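Local coordinates for C-type diheme-containing protein (PDB 6H5L), which probably carries electrons through two covalently bound c-type hemes, as a subunit of a large multiheme reductase complex from an anammox bacterium, at residues B[151-156]-B[163-168]; B[21-26]-B[76-81]; B[8-13]-B[85-90]; B[131-136]-B[212-217]. One frame throughout, in Å; residues are numbered along the deposited sequence.

Interaction 1 (B[151-156]-B[163-168]); sequences PSASEQ and PIKPFD. With HEC (heme c), chain K.
Gln156 O is approached by two groups of segment 163-168. Ile164 N donates to it at 3.1 Å, from well above the carbonyl plane, and Pro163 CA makes a longer C-H...O contact with it. At the start of the type I turn that ends at Gln156, Ala153 O lies 3.7 Å from Lys165 CG, and Pro166 CD sits against the same alanine. The ammonium of Lys165 goes elsewhere: to Gly148 O and, in a salt bridge, to Glu268 of the hydroxylamine oxidoreductase-like chain. Gln156 is bent at chi2 (-57°), which folds its amide back over its own turn. There NE2 donates almost straight to Ser152 O, though the modelled length is doubtfully short. OE1 lies beside the thioether carbon CAC and its methyl CBC of heme c, 3.8 Å from CBC. Ile164 extends CD1 to 3.3 Å from propionate O1D, and Phe167 turns its ring edge to O1A, with CZ 3.3 Å away. An alanine at Gln156 would remove the amide from beside the thioether bridge, and would probably open a gap against CAC and CBC. The single backbone bond from Ile164 N to Gln156 O thus holds two runs of the loop together beside the heme.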
# COMPACT_ATOMS: atom_id res chain seq x y z
N PRO B 151 18.55 1.84 32.11
CA PRO B 151 19.11 3.06 32.70
C PRO B 151 20.53 2.90 33.22
O PRO B 151 21.35 3.80 33.05
CB PRO B 151 18.12 3.38 33.84
CG PRO B 151 17.43 2.09 34.13
CD PRO B 151 17.34 1.37 32.81
N SER B 152 20.84 1.76 33.83
CA SER B 152 22.16 1.52 34.41
C SER B 152 23.13 0.87 33.43
O SER B 152 24.19 0.39 33.85
CB SER B 152 22.03 0.65 35.66
OG SER B 152 21.13 1.22 36.59
N ALA B 153 22.81 0.85 32.13
CA ALA B 153 23.59 0.06 31.18
C ALA B 153 24.95 0.69 30.92
O ALA B 153 25.99 0.02 31.02
CB ALA B 153 22.81 -0.11 29.88
N SER B 154 24.97 1.98 30.56
CA SER B 154 26.21 2.62 30.12
C SER B 154 27.26 2.72 31.22
O SER B 154 28.44 2.87 30.92
CB SER B 154 25.91 4.01 29.56
OG SER B 154 25.14 3.93 28.38
N GLU B 155 26.85 2.63 32.49
CA GLU B 155 27.75 2.89 33.60
C GLU B 155 28.39 1.63 34.17
O GLU B 155 29.21 1.73 35.09
CB GLU B 155 27.01 3.62 34.72
CG GLU B 155 26.01 2.75 35.45
CD GLU B 155 25.06 3.55 36.31
OE1 GLU B 155 24.95 4.78 36.10
OE2 GLU B 155 24.41 2.95 37.20
N GLN B 156 28.06 0.45 33.65
CA GLN B 156 28.61 -0.78 34.20
C GLN B 156 30.09 -0.91 33.86
O GLN B 156 30.56 -0.42 32.82
CB GLN B 156 27.84 -1.99 33.67
CG GLN B 156 26.35 -1.94 33.95
CD GLN B 156 26.04 -1.81 35.43
OE1 GLN B 156 26.65 -2.49 36.26
NE2 GLN B 156 25.10 -0.94 35.77
N PRO B 163 34.73 -0.51 30.99
CA PRO B 163 33.29 -0.49 30.70
C PRO B 163 32.83 -1.83 30.15
O PRO B 163 33.41 -2.37 29.20
CB PRO B 163 33.16 0.62 29.65
CG PRO B 163 34.36 1.49 29.85
CD PRO B 163 35.45 0.58 30.33
N ILE B 164 31.78 -2.39 30.76
CA ILE B 164 31.11 -3.58 30.24
C ILE B 164 29.62 -3.23 30.15
O ILE B 164 28.84 -3.47 31.08
CB ILE B 164 31.36 -4.82 31.11
CG1 ILE B 164 30.60 -6.04 30.57
CG2 ILE B 164 31.06 -4.57 32.59
CD1 ILE B 164 31.15 -7.36 31.08
N LYS B 165 29.22 -2.67 29.02
CA LYS B 165 27.82 -2.37 28.76
C LYS B 165 27.15 -3.62 28.21
O LYS B 165 27.61 -4.15 27.19
CB LYS B 165 27.70 -1.22 27.78
CG LYS B 165 26.28 -0.79 27.47
CD LYS B 165 26.27 0.48 26.63
CE LYS B 165 24.87 0.86 26.19
NZ LYS B 165 24.26 -0.11 25.23
N PRO B 166 26.11 -4.15 28.86
CA PRO B 166 25.55 -5.44 28.44
C PRO B 166 25.11 -5.41 26.98
O PRO B 166 24.27 -4.60 26.58
CB PRO B 166 24.36 -5.63 29.39
CG PRO B 166 24.04 -4.26 29.88
CD PRO B 166 25.34 -3.54 29.96
N PHE B 167 25.71 -6.29 26.18
CA PHE B 167 25.41 -6.35 24.77
C PHE B 167 23.94 -6.73 24.55
O PHE B 167 23.30 -7.37 25.39
CB PHE B 167 26.32 -7.36 24.06
CG PHE B 167 26.11 -8.78 24.50
CD1 PHE B 167 26.81 -9.30 25.58
CD2 PHE B 167 25.22 -9.60 23.83
CE1 PHE B 167 26.62 -10.61 25.98
CE2 PHE B 167 25.02 -10.91 24.23
CZ PHE B 167 25.72 -11.41 25.31
N ASP B 168 23.42 -6.32 23.39
CA ASP B 168 22.08 -6.71 22.98
C ASP B 168 22.05 -8.21 22.72
O ASP B 168 22.67 -8.70 21.77
CB ASP B 168 21.68 -5.93 21.73
CG ASP B 168 20.30 -6.29 21.22
OD1 ASP B 168 19.52 -6.87 22.00
OD2 ASP B 168 20.01 -6.00 20.05
FE HEC K . 22.78 -9.61 33.12
CHA HEC K . 25.24 -10.85 31.06
CHB HEC K . 20.60 -11.98 31.92
CHC HEC K . 20.43 -8.62 35.42
CHD HEC K . 24.64 -6.81 33.79
NA HEC K . 22.91 -11.17 31.78
C1A HEC K . 23.99 -11.43 30.96
C2A HEC K . 23.58 -12.41 29.97
C3A HEC K . 22.30 -12.72 30.21
C4A HEC K . 21.85 -11.95 31.35
CMA HEC K . 21.43 -13.72 29.41
CAA HEC K . 24.47 -12.99 28.84
CBA HEC K . 24.93 -14.40 29.20
CGA HEC K . 25.83 -14.92 28.11
O1A HEC K . 26.17 -14.14 27.19
O2A HEC K . 26.20 -16.12 28.16
NB HEC K . 20.83 -10.14 33.54
C1B HEC K . 20.20 -11.25 33.03
C2B HEC K . 19.05 -11.54 33.86
C3B HEC K . 19.00 -10.61 34.83
C4B HEC K . 20.12 -9.72 34.65
CMB HEC K . 18.07 -12.71 33.61
CAB HEC K . 17.95 -10.48 35.96
CBB HEC K . 17.92 -11.71 36.89
NC HEC K . 22.55 -7.99 34.34
C1C HEC K . 21.54 -7.82 35.28
C2C HEC K . 21.93 -6.73 36.15
C3C HEC K . 23.02 -6.15 35.62
C4C HEC K . 23.48 -6.99 34.53
CMC HEC K . 20.99 -6.11 37.22
CAC HEC K . 23.75 -4.90 36.16
CBC HEC K . 24.38 -5.19 37.54
ND HEC K . 24.65 -8.93 32.50
C1D HEC K . 25.23 -7.74 32.96
C2D HEC K . 26.56 -7.65 32.40
C3D HEC K . 26.75 -8.91 31.55
C4D HEC K . 25.51 -9.64 31.67
CMD HEC K . 27.58 -6.51 32.63
CAD HEC K . 28.00 -9.32 30.73
CBD HEC K . 27.98 -8.61 29.38
CGD HEC K . 29.26 -8.89 28.64
O1D HEC K . 30.04 -9.78 29.08
O2D HEC K . 29.51 -8.22 27.60

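Interaction 2 (B[21-26]-B[76-81]); sequences PCHGEE and STMIPW. With HEC (heme c), chain L.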
# COMPACT_ATOMS: atom_id res chain seq x y z
N PRO B 21 49.08 -12.63 20.88
CA PRO B 21 48.77 -11.34 20.23
C PRO B 21 47.64 -10.57 20.88
O PRO B 21 47.67 -9.33 20.88
CB PRO B 21 48.41 -11.77 18.80
CG PRO B 21 49.25 -12.96 18.57
CD PRO B 21 49.28 -13.70 19.88
N CYS B 22 46.64 -11.25 21.44
CA CYS B 22 45.53 -10.57 22.12
C CYS B 22 45.68 -10.59 23.63
O CYS B 22 45.68 -9.53 24.27
CB CYS B 22 44.20 -11.21 21.70
SG CYS B 22 43.70 -10.89 19.99
N HIS B 23 45.82 -11.78 24.22
CA HIS B 23 45.83 -11.91 25.68
C HIS B 23 47.15 -11.52 26.32
O HIS B 23 47.24 -11.49 27.55
CB HIS B 23 45.48 -13.35 26.07
CG HIS B 23 44.05 -13.71 25.80
ND1 HIS B 23 43.02 -13.30 26.62
CD2 HIS B 23 43.48 -14.44 24.81
CE1 HIS B 23 41.88 -13.76 26.14
NE2 HIS B 23 42.13 -14.46 25.05
N GLY B 24 48.18 -11.21 25.53
CA GLY B 24 49.42 -10.75 26.10
C GLY B 24 50.44 -11.88 26.25
O GLY B 24 50.10 -13.06 26.32
N GLU B 25 51.72 -11.48 26.31
CA GLU B 25 52.80 -12.46 26.39
C GLU B 25 52.78 -13.21 27.72
O GLU B 25 53.26 -14.35 27.80
CB GLU B 25 54.14 -11.77 26.19
CG GLU B 25 55.13 -12.56 25.35
CD GLU B 25 56.16 -13.29 26.19
OE1 GLU B 25 56.61 -12.72 27.21
OE2 GLU B 25 56.53 -14.42 25.83
N GLU B 26 52.22 -12.60 28.77
CA GLU B 26 52.13 -13.21 30.09
C GLU B 26 50.69 -13.33 30.56
O GLU B 26 50.43 -13.40 31.76
CB GLU B 26 52.95 -12.41 31.10
CG GLU B 26 54.43 -12.35 30.80
CD GLU B 26 54.99 -10.95 30.96
OE1 GLU B 26 54.92 -10.18 29.98
OE2 GLU B 26 55.48 -10.62 32.06
N SER B 76 32.58 -10.98 20.24
CA SER B 76 33.96 -10.62 20.55
C SER B 76 34.86 -11.24 19.49
O SER B 76 34.42 -12.06 18.68
CB SER B 76 34.36 -11.09 21.95
OG SER B 76 34.57 -12.49 21.98
N THR B 77 36.13 -10.85 19.53
CA THR B 77 37.12 -11.39 18.60
C THR B 77 37.60 -12.78 19.00
O THR B 77 38.50 -13.31 18.34
CB THR B 77 38.32 -10.44 18.51
OG1 THR B 77 38.90 -10.28 19.81
CG2 THR B 77 37.88 -9.08 18.00
N MET B 78 37.01 -13.38 20.03
CA MET B 78 37.40 -14.71 20.50
C MET B 78 36.75 -15.75 19.60
O MET B 78 35.63 -16.20 19.84
CB MET B 78 37.01 -14.89 21.97
CG MET B 78 37.28 -16.28 22.54
SD MET B 78 38.95 -16.53 23.16
CE MET B 78 39.82 -16.91 21.65
N ILE B 79 37.46 -16.14 18.55
CA ILE B 79 36.96 -17.10 17.58
C ILE B 79 36.99 -18.50 18.18
O ILE B 79 37.70 -18.74 19.17
CB ILE B 79 37.77 -17.06 16.28
CG1 ILE B 79 39.23 -17.42 16.55
CG2 ILE B 79 37.65 -15.70 15.63
CD1 ILE B 79 40.05 -17.68 15.31
N PRO B 80 36.24 -19.46 17.63
CA PRO B 80 36.48 -20.86 17.98
C PRO B 80 37.85 -21.29 17.48
O PRO B 80 38.31 -20.86 16.42
CB PRO B 80 35.35 -21.61 17.25
CG PRO B 80 34.33 -20.56 16.93
CD PRO B 80 35.09 -19.30 16.72
N TRP B 81 38.50 -22.15 18.25
CA TRP B 81 39.80 -22.69 17.87
C TRP B 81 39.71 -24.17 17.51
O TRP B 81 40.65 -24.93 17.74
CB TRP B 81 40.83 -22.45 18.97
CG TRP B 81 41.20 -21.00 19.06
CD1 TRP B 81 40.73 -20.09 19.95
CD2 TRP B 81 42.10 -20.29 18.19
NE1 TRP B 81 41.29 -18.86 19.71
CE2 TRP B 81 42.13 -18.96 18.63
CE3 TRP B 81 42.88 -20.66 17.09
CZ2 TRP B 81 42.92 -17.98 18.02
CZ3 TRP B 81 43.66 -19.69 16.48
CH2 TRP B 81 43.67 -18.37 16.94
FE HEC L . 40.83 -15.37 23.84
CHA HEC L . 38.41 -14.51 26.10
CHB HEC L . 41.35 -18.32 25.57
CHC HEC L . 43.31 -16.26 21.62
CHD HEC L . 40.42 -12.40 22.16
NA HEC L . 40.03 -16.25 25.52
C1A HEC L . 39.04 -15.71 26.31
C2A HEC L . 38.75 -16.63 27.40
C3A HEC L . 39.58 -17.69 27.25
C4A HEC L . 40.39 -17.47 26.07
CMA HEC L . 39.72 -18.96 28.12
CAA HEC L . 37.67 -16.26 28.46
CBA HEC L . 37.13 -17.35 29.38
CGA HEC L . 36.15 -16.73 30.35
O1A HEC L . 36.20 -15.49 30.55
O2A HEC L . 35.31 -17.48 30.91
NB HEC L . 42.10 -16.98 23.64
C1B HEC L . 42.13 -18.10 24.45
C2B HEC L . 43.12 -19.01 23.91
C3B HEC L . 43.66 -18.44 22.83
C4B HEC L . 43.03 -17.15 22.64
CMB HEC L . 43.49 -20.39 24.51
CAB HEC L . 44.76 -19.03 21.91
CBB HEC L . 44.22 -20.22 21.09
NC HEC L . 41.70 -14.50 22.20
C1C HEC L . 42.71 -15.04 21.42
C2C HEC L . 42.92 -14.16 20.29
C3C HEC L . 42.22 -13.04 20.51
C4C HEC L . 41.37 -13.26 21.67
CMC HEC L . 44.08 -14.32 19.28
CAC HEC L . 42.18 -11.78 19.62
CBC HEC L . 41.53 -12.11 18.26
ND HEC L . 39.60 -13.71 24.09
C1D HEC L . 39.61 -12.59 23.26
C2D HEC L . 38.61 -11.66 23.74
C3D HEC L . 37.99 -12.32 24.97
C4D HEC L . 38.67 -13.59 25.11
CMD HEC L . 38.26 -10.28 23.14
CAD HEC L . 36.88 -11.77 25.89
CBD HEC L . 35.52 -12.01 25.23
CGD HEC L . 34.44 -11.42 26.10
O1D HEC L . 34.36 -11.78 27.30
O2D HEC L . 33.64 -10.61 25.58
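His23 and Met78 grip the same iron from opposite faces of heme c. NE2 of His23 binds the iron at 2.0 Å and SD of Met78 at 2.3 Å; this is the axial pair of heme 1. Met78 starts with CG anti to its backbone N (chi1 176°), then bends at chi2 and chi3, and the bends bring the sulfur over the metal.

The covalent link is made by Cys22, whose SG is joined to CAC of the heme. With Cys19 it forms the two thioethers of a CXXCH motif, which His23 ends.

Two hydrogen bonds steady the ligands. Ser76 OG accepts from Met78 N at 3.2 Å, an ST turn that holds the start of the methionine loop. His23 ND1 bonds to Arg42 O.

Packing contacts close the pocket. Phe44 stacks on the imidazole of His23. Trp81 lays one face over the heme methyl CBB, with CE2 3.5 Å from it. Ile79 CG1 covers the opposite face of the indole, and Met78 CE lies at its edge.

The bond from ND1 to a carbonyl probably makes the imidazole a stronger electron donor to iron, while the sulfur of Met78 is likely to stabilise the reduced state, a balance consistent with electron transfer.

Interaction 3 (B[8-13]-B[85-90]); sequences TEEGKN and TEEQRA
Glu10 and Glu87 bring their carboxylates together between the first turns of two helices. OE1 of Glu10 lies 2.9 Å from OE2 of Glu87. Two carboxylate oxygens meet here without a hydrogen bond between them, and at this resolution the exact spacing carries little weight. The two side chains cross at about a right angle, and their carboxylate planes stand 89° apart. The other oxygen of Glu10, OE2, rests 3.5 Å from CG of Gln88. Glu10 reaches across because it swings CG away from its own N (chi1 -177°) and the chain stays extended beyond it. Glu87 is extended in the same way. If both groups are charged, they would repel each other, though the nearby helix N-termini may soften this.

Both helices are capped by threonine. Thr8 is the N-cap of helix 9-18, and its OG1 accepts from Gly11 N at 2.8 Å. Thr85 and Gln88 make a capping box at the start of helix 86-91. Gln88 N donates to Thr85 OG1 at 3.0 Å. In return, Thr85 N donates to Gln88 OE1 at 3.0 Å, almost straight (177°), in the carbonyl plane and on a lone pair. This return bond helps to hold the Gln88 side chain, whose CG Glu10 touches.

Farther out, Arg89 anchors the second helix. Its guanidinium group bonds to Leu84 O and to Ser70 OG, and its chain packs on Tyr66 and Ile69 of helix 62-71. Glu86 and Ala90 also touch Tyr66.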
# COMPACT_ATOMS: atom_id res chain seq x y z
N THR B 8 53.76 -27.76 29.15
CA THR B 8 54.63 -28.34 28.15
C THR B 8 55.19 -27.25 27.24
O THR B 8 54.68 -26.13 27.20
CB THR B 8 53.89 -29.38 27.30
OG1 THR B 8 53.06 -28.70 26.34
CG2 THR B 8 53.02 -30.26 28.17
N GLU B 9 56.25 -27.60 26.52
CA GLU B 9 56.82 -26.69 25.53
C GLU B 9 55.85 -26.45 24.38
O GLU B 9 55.76 -25.34 23.86
CB GLU B 9 58.15 -27.23 25.01
CG GLU B 9 59.33 -26.92 25.92
CD GLU B 9 59.68 -25.44 25.95
OE1 GLU B 9 59.83 -24.84 24.86
OE2 GLU B 9 59.79 -24.88 27.06
N GLU B 10 55.13 -27.50 23.96
CA GLU B 10 54.10 -27.33 22.94
C GLU B 10 53.03 -26.35 23.41
O GLU B 10 52.58 -25.49 22.64
CB GLU B 10 53.47 -28.67 22.59
CG GLU B 10 52.44 -28.60 21.48
CD GLU B 10 51.51 -29.80 21.46
OE1 GLU B 10 51.57 -30.61 22.41
OE2 GLU B 10 50.73 -29.93 20.49
N GLY B 11 52.62 -26.46 24.67
CA GLY B 11 51.63 -25.53 25.20
C GLY B 11 52.11 -24.09 25.19
O GLY B 11 51.34 -23.17 24.90
N LYS B 12 53.39 -23.88 25.52
CA LYS B 12 53.96 -22.54 25.43
C LYS B 12 53.89 -22.00 24.01
O LYS B 12 53.50 -20.86 23.78
CB LYS B 12 55.42 -22.55 25.92
CG LYS B 12 55.62 -22.69 27.42
CD LYS B 12 57.08 -22.41 27.76
CE LYS B 12 57.55 -23.17 28.99
NZ LYS B 12 57.42 -22.38 30.24
N ASN B 13 54.28 -22.83 23.03
CA ASN B 13 54.35 -22.38 21.65
C ASN B 13 52.96 -22.07 21.09
O ASN B 13 52.78 -21.07 20.38
CB ASN B 13 55.06 -23.42 20.79
CG ASN B 13 56.54 -23.51 21.08
OD1 ASN B 13 57.03 -22.93 22.05
ND2 ASN B 13 57.27 -24.24 20.25
N THR B 85 44.21 -28.59 16.98
CA THR B 85 43.95 -29.97 17.33
C THR B 85 43.44 -30.09 18.76
O THR B 85 43.54 -29.16 19.56
CB THR B 85 45.21 -30.83 17.16
OG1 THR B 85 46.11 -30.57 18.25
CG2 THR B 85 45.91 -30.50 15.85
N GLU B 86 42.87 -31.25 19.06
CA GLU B 86 42.40 -31.55 20.40
C GLU B 86 43.52 -31.37 21.43
O GLU B 86 43.32 -30.74 22.48
CB GLU B 86 41.86 -32.98 20.44
CG GLU B 86 40.57 -33.17 21.21
CD GLU B 86 39.75 -34.33 20.69
OE1 GLU B 86 39.13 -34.18 19.61
OE2 GLU B 86 39.72 -35.39 21.35
N GLU B 87 44.70 -31.91 21.13
CA GLU B 87 45.82 -31.83 22.06
C GLU B 87 46.33 -30.40 22.20
O GLU B 87 46.69 -29.97 23.31
CB GLU B 87 46.94 -32.75 21.59
CG GLU B 87 48.22 -32.65 22.40
CD GLU B 87 49.37 -33.39 21.74
OE1 GLU B 87 49.15 -34.01 20.68
OE2 GLU B 87 50.50 -33.34 22.28
N GLN B 88 46.37 -29.65 21.10
CA GLN B 88 46.87 -28.28 21.15
C GLN B 88 46.02 -27.41 22.07
O GLN B 88 46.55 -26.66 22.90
CB GLN B 88 46.92 -27.68 19.74
CG GLN B 88 48.09 -28.17 18.90
CD GLN B 88 48.08 -27.59 17.50
OE1 GLN B 88 47.05 -27.57 16.83
NE2 GLN B 88 49.23 -27.10 17.05
N ARG B 89 44.70 -27.49 21.93
CA ARG B 89 43.81 -26.72 22.79
C ARG B 89 43.92 -27.17 24.24
O ARG B 89 43.72 -26.36 25.16
CB ARG B 89 42.37 -26.83 22.31
CG ARG B 89 42.06 -26.05 21.05
CD ARG B 89 40.63 -26.31 20.61
NE ARG B 89 40.56 -27.34 19.58
CZ ARG B 89 39.51 -28.14 19.40
NH1 ARG B 89 38.45 -28.05 20.19
NH2 ARG B 89 39.53 -29.05 18.43
N ALA B 90 44.21 -28.45 24.48
CA ALA B 90 44.34 -28.94 25.84
C ALA B 90 45.67 -28.55 26.47
O ALA B 90 45.75 -28.40 27.70
CB ALA B 90 44.16 -30.46 25.87

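Interaction 4 (B[131-136]-B[212-217]); sequences IYEEKL and THYVMS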
# COMPACT_ATOMS: atom_id res chain seq x y z
N ILE B 131 9.78 -12.37 37.13
CA ILE B 131 11.08 -12.29 37.79
C ILE B 131 11.95 -11.24 37.11
O ILE B 131 12.59 -10.41 37.77
CB ILE B 131 11.76 -13.66 37.81
CG1 ILE B 131 10.95 -14.67 38.63
CG2 ILE B 131 13.19 -13.56 38.33
CD1 ILE B 131 11.48 -16.08 38.56
N TYR B 132 11.99 -11.27 35.78
CA TYR B 132 12.87 -10.39 35.02
C TYR B 132 12.53 -8.92 35.25
O TYR B 132 13.41 -8.06 35.28
CB TYR B 132 12.80 -10.74 33.53
CG TYR B 132 13.65 -9.89 32.62
CD1 TYR B 132 13.19 -8.67 32.13
CD2 TYR B 132 14.91 -10.32 32.22
CE1 TYR B 132 13.97 -7.90 31.28
CE2 TYR B 132 15.70 -9.55 31.37
CZ TYR B 132 15.22 -8.34 30.91
OH TYR B 132 15.98 -7.57 30.06
N GLU B 133 11.24 -8.61 35.40
CA GLU B 133 10.79 -7.22 35.42
C GLU B 133 10.41 -6.70 36.80
O GLU B 133 10.51 -5.49 37.03
CB GLU B 133 9.60 -7.04 34.46
CG GLU B 133 9.96 -6.36 33.15
CD GLU B 133 9.38 -7.07 31.94
OE1 GLU B 133 10.15 -7.44 31.03
OE2 GLU B 133 8.14 -7.27 31.90
N GLU B 134 9.98 -7.57 37.71
CA GLU B 134 9.52 -7.14 39.02
C GLU B 134 10.42 -7.63 40.15
O GLU B 134 10.94 -6.83 40.93
CB GLU B 134 8.08 -7.63 39.26
CG GLU B 134 7.06 -7.11 38.27
CD GLU B 134 5.68 -7.67 38.53
OE1 GLU B 134 5.44 -8.15 39.66
OE2 GLU B 134 4.84 -7.64 37.61
N LYS B 135 10.65 -8.95 40.24
CA LYS B 135 11.31 -9.50 41.42
C LYS B 135 12.78 -9.14 41.46
O LYS B 135 13.33 -8.90 42.55
CB LYS B 135 11.13 -11.02 41.44
CG LYS B 135 11.56 -11.67 42.75
CD LYS B 135 10.97 -13.06 42.89
CE LYS B 135 11.19 -13.62 44.29
NZ LYS B 135 10.38 -14.85 44.52
N LEU B 136 13.45 -9.08 40.31
CA LEU B 136 14.87 -8.78 40.27
C LEU B 136 15.23 -7.61 39.37
O LEU B 136 16.39 -7.18 39.39
CB LEU B 136 15.66 -10.02 39.82
CG LEU B 136 15.53 -11.23 40.75
CD1 LEU B 136 16.30 -12.43 40.22
CD2 LEU B 136 15.98 -10.87 42.16
N THR B 212 15.04 -18.51 32.36
CA THR B 212 15.69 -18.86 31.10
C THR B 212 14.69 -18.86 29.96
O THR B 212 14.98 -18.34 28.87
CB THR B 212 16.36 -20.23 31.22
OG1 THR B 212 17.45 -20.16 32.15
CG2 THR B 212 16.88 -20.70 29.87
N HIS B 213 13.50 -19.43 30.18
CA HIS B 213 12.49 -19.49 29.12
C HIS B 213 12.08 -18.10 28.66
O HIS B 213 11.87 -17.87 27.46
CB HIS B 213 11.28 -20.28 29.60
CG HIS B 213 11.56 -21.73 29.84
ND1 HIS B 213 10.71 -22.55 30.55
CD2 HIS B 213 12.60 -22.52 29.45
CE1 HIS B 213 11.22 -23.77 30.60
NE2 HIS B 213 12.36 -23.78 29.94
N TYR B 214 11.96 -17.15 29.59
CA TYR B 214 11.59 -15.79 29.20
C TYR B 214 12.73 -15.09 28.49
O TYR B 214 12.50 -14.30 27.56
CB TYR B 214 11.15 -14.98 30.42
CG TYR B 214 10.87 -13.54 30.08
CD1 TYR B 214 9.73 -13.18 29.38
CD2 TYR B 214 11.76 -12.53 30.44
CE1 TYR B 214 9.47 -11.86 29.05
CE2 TYR B 214 11.51 -11.21 30.13
CZ TYR B 214 10.36 -10.88 29.43
OH TYR B 214 10.11 -9.56 29.11
N VAL B 215 13.97 -15.35 28.90
CA VAL B 215 15.12 -14.75 28.23
C VAL B 215 15.20 -15.23 26.79
O VAL B 215 15.45 -14.45 25.86
CB VAL B 215 16.42 -15.04 29.00
CG1 VAL B 215 17.63 -14.61 28.19
CG2 VAL B 215 16.40 -14.33 30.34
N MET B 216 14.99 -16.54 26.57
CA MET B 216 14.94 -17.06 25.21
C MET B 216 13.77 -16.47 24.43
O MET B 216 13.85 -16.33 23.20
CB MET B 216 14.85 -18.59 25.24
CG MET B 216 15.97 -19.27 26.00
SD MET B 216 17.60 -18.99 25.28
CE MET B 216 17.95 -20.62 24.62
N SER B 217 12.68 -16.13 25.12
CA SER B 217 11.54 -15.52 24.45
C SER B 217 11.89 -14.17 23.85
O SER B 217 11.29 -13.76 22.85
CB SER B 217 10.38 -15.38 25.44
OG SER B 217 9.52 -14.31 25.07
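The helix that leads into the second heme-binding CXXCH motif meets the last helix of the chain here, through Tyr132 and Glu133 on one side and Tyr214 on the other. CE2 of Tyr214 comes over one face of the Tyr132 ring, 3.5 Å from CG and 3.6 Å from CD1. The ring centres are 5.3 Å apart and the planes meet at 58°, an oblique pair. In Tyr214 chi1 is trans (175°), with CG beside the carbonyl carbon, which turns the ring toward helix 122-135.

The phenol end of Tyr214 passes Tyr132 and reaches the next residue. Its OH donates a weak bond to OE1 of Glu133 at 2.9 Å. The carboxylate plane is turned 77° from the ring plane. A leucine in place of Tyr214 would probably leave this carboxylate without its hydroxyl mate and uncover part of the Tyr132 face.

Tyr132 has its own polar anchor, since its OH bonds to Gly143 O. Its side chain also lies against Cys138 and His142 of heme 2, so Tyr214 packs behind a residue of the heme's second shell. Helix 122-135 ends in a wide pi-type turn, where Leu136 N bonds to Ile131 O at 3.0 Å. Within that turn, Glu133 O accepts from Trp139 NE1. Packing between the first and last helices of a domain, next to the heme attachment site, is typical of class I cytochromes c.

How the interactions relate
The four contacts fall into two cytochrome c units, each with its own heme. Interactions 2 and 3 belong to the first. They touch where Trp81 O meets Arg89 NE at 3.0 Å, so the methionine loop rests against the helix that follows it. Interactions 1 and 4 serve the second heme. Interaction 1 is nested in the loop closed by interaction 4; their centres are 18 Å apart, and Pro166 and Tyr132 both lie near its ligand His142. The two heme-side contacts, 1 and 2, come to about 8 Å at their nearest atoms. Interactions 3 and 4 lie on opposite sides of the chain's centre, with centres 41 Å apart.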